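Local coordinates for peptidase S9 prolyl oligopeptidase catalytic domain-containing protein (Pyrococcus horikoshii, PDB 4HXF) that is probably a serine peptidase of the prolyl oligopeptidase family that acts as an acylaminoacyl peptidase and assembles into a self-compartmentalizing hexamer, at residues 539-544 with 590-595; 553-558 with 568-573. All coordinates share one frame; numbering follows the deposited sequence.

Contact 1: 539-544 with 590-595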
loop_
_atom_site.group_PDB
_atom_site.type_symbol
_atom_site.label_atom_id
_atom_site.label_comp_id
_atom_site.label_asym_id
_atom_site.label_seq_id
_atom_site.Cartn_x
_atom_site.Cartn_y
_atom_site.Cartn_z
ATOM N N LEU A 539 -9.131 29.620 32.574
ATOM C CA LEU A 539 -8.835 28.598 31.553
ATOM C C LEU A 539 -7.941 27.612 32.184
ATOM O O LEU A 539 -6.827 27.951 32.701
ATOM C CB LEU A 539 -8.136 29.200 30.320
ATOM C CG LEU A 539 -7.718 28.176 29.278
ATOM C CD1 LEU A 539 -8.871 27.346 28.654
ATOM C CD2 LEU A 539 -6.891 28.966 28.223
ATOM N N LEU A 540 -8.393 26.373 32.177
ATOM C CA LEU A 540 -7.599 25.210 32.602
ATOM C C LEU A 540 -7.059 24.506 31.373
ATOM O O LEU A 540 -7.773 24.287 30.360
ATOM C CB LEU A 540 -8.451 24.227 33.457
ATOM C CG LEU A 540 -8.747 24.748 34.849
ATOM C CD1 LEU A 540 -10.072 24.084 35.389
ATOM C CD2 LEU A 540 -7.503 24.522 35.788
ATOM N N ILE A 541 -5.725 24.228 31.375
ATOM C CA ILE A 541 -5.097 23.490 30.294
ATOM C C ILE A 541 -4.524 22.257 30.911
ATOM O O ILE A 541 -3.819 22.338 31.952
ATOM C CB ILE A 541 -3.967 24.337 29.647
ATOM C CG1 ILE A 541 -4.540 25.544 28.942
ATOM C CG2 ILE A 541 -3.205 23.452 28.623
ATOM C CD1 ILE A 541 -3.603 26.593 28.347
ATOM N N HIS A 542 -4.719 21.114 30.255
ATOM C CA HIS A 542 -4.156 19.856 30.709
ATOM C C HIS A 542 -3.812 19.001 29.517
ATOM O O HIS A 542 -4.108 19.344 28.390
ATOM C CB HIS A 542 -5.098 19.098 31.617
ATOM C CG HIS A 542 -4.365 18.377 32.731
ATOM N ND1 HIS A 542 -4.148 18.970 33.977
ATOM C CD2 HIS A 542 -3.722 17.118 32.762
ATOM C CE1 HIS A 542 -3.452 18.095 34.732
ATOM N NE2 HIS A 542 -3.124 17.024 34.006
ATOM N N SER A 543 -2.953 17.982 29.726
ATOM C CA SER A 543 -2.618 17.068 28.680
ATOM C C SER A 543 -2.749 15.667 29.159
ATOM O O SER A 543 -2.532 15.366 30.341
ATOM C CB SER A 543 -1.182 17.318 28.249
ATOM O OG SER A 543 -0.281 17.258 29.322
ATOM N N LEU A 544 -3.103 14.780 28.266
ATOM C CA LEU A 544 -3.522 13.386 28.675
ATOM C C LEU A 544 -2.418 12.455 29.079
ATOM O O LEU A 544 -2.674 11.386 29.615
ATOM C CB LEU A 544 -4.366 12.688 27.636
ATOM C CG LEU A 544 -5.802 13.248 27.526
ATOM C CD1 LEU A 544 -6.618 12.477 26.424
ATOM C CD2 LEU A 544 -6.543 13.176 28.869
ATOM N N MET A 590 1.734 25.263 18.981
ATOM C CA MET A 590 1.189 26.459 18.303
ATOM C C MET A 590 -0.248 26.765 18.802
ATOM O O MET A 590 -0.599 27.903 19.117
ATOM C CB MET A 590 1.242 26.201 16.838
ATOM C CG MET A 590 0.721 27.337 16.019
ATOM S SD MET A 590 -1.033 27.254 15.713
ATOM C CE MET A 590 -1.232 25.624 14.960
ATOM N N LYS A 591 -1.057 25.696 18.897
ATOM C CA LYS A 591 -2.490 25.827 19.291
ATOM C C LYS A 591 -2.552 26.214 20.749
ATOM O O LYS A 591 -3.359 27.117 21.106
ATOM C CB LYS A 591 -3.310 24.560 19.076
ATOM C CG LYS A 591 -3.529 24.287 17.555
ATOM C CD LYS A 591 -4.249 22.969 17.334
ATOM C CE LYS A 591 -4.493 22.851 15.855
ATOM N NZ LYS A 591 -5.073 21.534 15.487
ATOM N N ARG A 592 -1.680 25.680 21.593
ATOM C CA ARG A 592 -1.634 26.135 22.978
ATOM C C ARG A 592 -1.257 27.585 23.078
ATOM O O ARG A 592 -1.891 28.347 23.834
ATOM C CB ARG A 592 -0.676 25.280 23.838
ATOM C CG ARG A 592 -0.546 25.826 25.241
ATOM C CD ARG A 592 0.413 25.090 26.112
ATOM N NE ARG A 592 0.810 25.945 27.255
ATOM C CZ ARG A 592 1.690 26.940 27.217
ATOM N NH1 ARG A 592 1.907 27.680 28.299
ATOM N NH2 ARG A 592 2.415 27.187 26.138
ATOM N N TYR A 593 -0.205 28.006 22.357
ATOM C CA TYR A 593 0.173 29.412 22.419
ATOM C C TYR A 593 -0.949 30.337 21.962
ATOM O O TYR A 593 -1.163 31.420 22.551
ATOM C CB TYR A 593 1.461 29.698 21.645
ATOM C CG TYR A 593 2.755 29.067 22.176
ATOM C CD1 TYR A 593 3.582 28.300 21.330
ATOM C CD2 TYR A 593 3.135 29.261 23.450
ATOM C CE1 TYR A 593 4.794 27.825 21.812
ATOM C CE2 TYR A 593 4.309 28.716 23.984
ATOM C CZ TYR A 593 5.140 27.998 23.115
ATOM O OH TYR A 593 6.329 27.483 23.595
ATOM N N LYS A 594 -1.714 29.930 20.939
ATOM C CA LYS A 594 -2.731 30.804 20.404
ATOM C C LYS A 594 -3.902 30.874 21.419
ATOM O O LYS A 594 -4.477 31.956 21.726
ATOM C CB LYS A 594 -3.215 30.230 19.086
ATOM C CG LYS A 594 -4.349 31.047 18.492
ATOM C CD LYS A 594 -3.988 32.505 18.214
ATOM C CE LYS A 594 -5.009 33.215 17.314
ATOM N NZ LYS A 594 -4.793 34.691 17.121
ATOM N N LEU A 595 -4.236 29.726 22.066
ATOM C CA LEU A 595 -5.252 29.708 23.158
ATOM C C LEU A 595 -4.857 30.628 24.315
ATOM O O LEU A 595 -5.659 31.410 24.830
ATOM C CB LEU A 595 -5.503 28.304 23.734
ATOM C CG LEU A 595 -6.234 27.256 22.904
ATOM C CD1 LEU A 595 -6.148 25.878 23.566
ATOM C CD2 LEU A 595 -7.698 27.730 22.752
#

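Contact 2: 553-558 with 568-573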
loop_
_atom_site.group_PDB
_atom_site.type_symbol
_atom_site.label_atom_id
_atom_site.label_comp_id
_atom_site.label_asym_id
_atom_site.label_seq_id
_atom_site.Cartn_x
_atom_site.Cartn_y
_atom_site.Cartn_z
ATOM N N GLN A 553 -6.570 16.609 38.340
ATOM C CA GLN A 553 -6.209 17.882 38.970
ATOM C C GLN A 553 -6.848 19.081 38.269
ATOM O O GLN A 553 -7.204 20.049 38.921
ATOM C CB GLN A 553 -4.698 18.111 39.010
ATOM C CG GLN A 553 -3.902 17.132 39.880
ATOM C CD GLN A 553 -4.393 17.147 41.335
ATOM O OE1 GLN A 553 -4.954 18.181 41.758
ATOM N NE2 GLN A 553 -4.237 16.020 42.091
ATOM N N SER A 554 -6.976 19.028 36.974
ATOM C CA SER A 554 -7.680 20.069 36.189
ATOM C C SER A 554 -9.143 19.750 36.061
ATOM O O SER A 554 -9.967 20.659 36.254
ATOM C CB SER A 554 -7.099 20.392 34.813
ATOM O OG SER A 554 -5.771 20.959 34.925
ATOM N N LEU A 555 -9.474 18.493 35.733
ATOM C CA LEU A 555 -10.889 18.210 35.383
ATOM C C LEU A 555 -11.802 18.282 36.613
ATOM O O LEU A 555 -12.969 18.766 36.553
ATOM C CB LEU A 555 -10.998 16.902 34.621
ATOM C CG LEU A 555 -12.416 16.511 34.147
ATOM C CD1 LEU A 555 -12.999 17.689 33.311
ATOM C CD2 LEU A 555 -12.413 15.188 33.298
ATOM N N MET A 556 -11.314 17.867 37.779
ATOM C CA MET A 556 -12.129 17.972 38.996
ATOM C C MET A 556 -12.426 19.424 39.289
ATOM O O MET A 556 -13.528 19.735 39.658
ATOM C CB MET A 556 -11.533 17.237 40.212
ATOM C CG MET A 556 -11.399 15.776 40.094
ATOM S SD MET A 556 -10.918 14.999 41.675
ATOM C CE MET A 556 -9.383 15.801 42.039
ATOM N N PHE A 557 -11.418 20.287 39.223
ATOM C CA PHE A 557 -11.535 21.700 39.466
ATOM C C PHE A 557 -12.524 22.336 38.454
ATOM O O PHE A 557 -13.456 23.059 38.860
ATOM C CB PHE A 557 -10.203 22.380 39.505
ATOM C CG PHE A 557 -10.178 23.745 40.177
ATOM C CD1 PHE A 557 -10.766 24.045 41.416
ATOM C CD2 PHE A 557 -9.349 24.725 39.649
ATOM C CE1 PHE A 557 -10.679 25.305 41.954
ATOM C CE2 PHE A 557 -9.213 25.969 40.259
ATOM C CZ PHE A 557 -9.801 26.225 41.440
ATOM N N TYR A 558 -12.384 21.986 37.205
ATOM C CA TYR A 558 -13.305 22.381 36.160
ATOM C C TYR A 558 -14.759 21.974 36.459
ATOM O O TYR A 558 -15.676 22.853 36.502
ATOM C CB TYR A 558 -12.882 21.793 34.817
ATOM C CG TYR A 558 -13.875 22.135 33.696
ATOM C CD1 TYR A 558 -13.932 23.401 33.140
ATOM C CD2 TYR A 558 -14.821 21.231 33.316
ATOM C CE1 TYR A 558 -14.890 23.724 32.185
ATOM C CE2 TYR A 558 -15.809 21.532 32.403
ATOM C CZ TYR A 558 -15.821 22.801 31.825
ATOM O OH TYR A 558 -16.780 23.181 30.914
ATOM N N VAL A 568 -15.614 29.090 33.541
ATOM C CA VAL A 568 -14.416 28.261 33.467
ATOM C C VAL A 568 -14.452 27.469 32.169
ATOM O O VAL A 568 -15.575 27.182 31.671
ATOM C CB VAL A 568 -14.242 27.391 34.713
ATOM C CG1 VAL A 568 -15.408 26.415 34.845
ATOM C CG2 VAL A 568 -12.792 26.755 34.722
ATOM N N TYR A 569 -13.277 27.178 31.628
ATOM C CA TYR A 569 -13.105 26.509 30.390
ATOM C C TYR A 569 -11.973 25.500 30.576
ATOM O O TYR A 569 -11.079 25.802 31.380
ATOM C CB TYR A 569 -12.681 27.479 29.284
ATOM C CG TYR A 569 -13.610 28.660 29.158
ATOM C CD1 TYR A 569 -13.398 29.829 29.948
ATOM C CD2 TYR A 569 -14.707 28.614 28.288
ATOM C CE1 TYR A 569 -14.280 30.882 29.839
ATOM C CE2 TYR A 569 -15.620 29.659 28.237
ATOM C CZ TYR A 569 -15.370 30.814 28.974
ATOM O OH TYR A 569 -16.287 31.854 28.858
ATOM N N ILE A 570 -12.003 24.430 29.838
ATOM C CA ILE A 570 -10.921 23.425 29.860
ATOM C C ILE A 570 -10.503 22.959 28.496
ATOM O O ILE A 570 -11.329 22.618 27.630
ATOM C CB ILE A 570 -11.104 22.286 30.915
ATOM C CG1 ILE A 570 -9.874 21.468 31.077
ATOM C CG2 ILE A 570 -12.321 21.399 30.543
ATOM C CD1 ILE A 570 -9.970 20.391 32.177
ATOM N N ALA A 571 -9.145 23.031 28.282
ATOM C CA ALA A 571 -8.525 22.544 27.047
ATOM C C ALA A 571 -7.729 21.318 27.428
ATOM O O ALA A 571 -6.784 21.454 28.239
ATOM C CB ALA A 571 -7.655 23.654 26.381
ATOM N N ILE A 572 -8.070 20.155 26.881
ATOM C CA ILE A 572 -7.441 18.881 27.201
ATOM C C ILE A 572 -6.696 18.410 25.974
ATOM O O ILE A 572 -7.275 18.039 24.931
ATOM C CB ILE A 572 -8.410 17.800 27.671
ATOM C CG1 ILE A 572 -9.214 18.354 28.879
ATOM C CG2 ILE A 572 -7.632 16.524 28.039
ATOM C CD1 ILE A 572 -10.376 17.413 29.307
ATOM N N PHE A 573 -5.376 18.600 25.969
ATOM C CA PHE A 573 -4.578 18.161 24.844
ATOM C C PHE A 573 -4.435 16.641 24.878
ATOM O O PHE A 573 -4.245 16.051 25.940
ATOM C CB PHE A 573 -3.208 18.846 24.931
ATOM C CG PHE A 573 -3.225 20.304 24.442
ATOM C CD1 PHE A 573 -3.766 21.284 25.263
ATOM C CD2 PHE A 573 -2.919 20.666 23.111
ATOM C CE1 PHE A 573 -3.881 22.569 24.840
ATOM C CE2 PHE A 573 -3.062 21.956 22.703
ATOM C CZ PHE A 573 -3.589 22.899 23.532
#

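Contact 1: 539-544 with 590-595
L539 meets L595 at the start of the segment. CD2 of L539 comes to 4.4 Å from the backbone O of L595, so one branch of the leucine touches the helix backbone and not the facing side chain. The L595 side chain also points toward the strand but stays slightly farther off. F131 of the second subunit packs on L595 as well. No hydrogen bond links the two segments. Strand 538-543 belongs to the mixed central sheet of the alpha/beta-hydrolase fold, and helix 586-605 packs on one side of it. I541 is the next residue to face this helix. Its chain is extended, with CD1 anti to CA (chi2 174°), and this carries the terminal methyl outward to R592. There CD1 of I541 lies 4.4 Å from CG of R592. The arginine thus offers its aliphatic stem to the strand. R592 leaves the helix with CG anti to the backbone N (chi1 175°), and its guanidinium ends up to one side of the isoleucine. Its charge is met elsewhere: NE forms a salt bridge with E488 and NH1 one with E399.

Contact 2: 553-558 with 568-573
A chi1 of 177° sets the ring of Y558 opposite its backbone nitrogen and swings it off helix 553-558 toward the strand. In I570 the long branch takes the anti place, while CG2 sits between N and the carbonyl carbon. CG2 is thereby laid over the tyrosine ring. CG2 of I570 stands 3.5 Å from the centroid of the Y558 ring and 9° off its normal, a well-centred CH-pi contact. The other branch of I570 reaches back along the helix. CD1 of I570 lies 3.9 Å from CB of S554 and 4.2 Å from CD1 of L555. V568 adds its CG1 methyl at 3.8 Å from CD1 of Y558. The backbone O of V568 approaches the ring edge, 3.6 Å from CE1 of Y558. The tyrosine hydroxyl hydrogen-bonds to the backbone O of D136 of the second subunit. With an alanine replacing Y558, CG2 of I570 and CG1 of V568 would probably lose their aromatic partner, and the bond to the neighbour would go. Helix and strand run nearly antiparallel, at 154°, with their axes 9.1 Å apart. This is the helix-to-strand packing of a beta-alpha-beta crossover, here between strands 538-543 and 568-573 of the alpha/beta-hydrolase sheet.

In the fold
Both contacts are buried, and each sets a helix against the same sheet. Strands 538-543 and 568-573 are parallel neighbours in it, joined by backbone bonds such as L540 O to A571 N at 2.8 Å. Helices 552-563 and 586-605 pack on opposite sides of these strands. Contact 1 is sparse and lies on an inner strand; its charged member is paired outside the contact. Contact 2 buries about twice the area and centres on an aromatic ring. Its strand is outermost within the chain, but the sheet runs on into the second subunit. A probable hydrogen bond between H542 ND1 and S554 OG links contact 1 to contact 2.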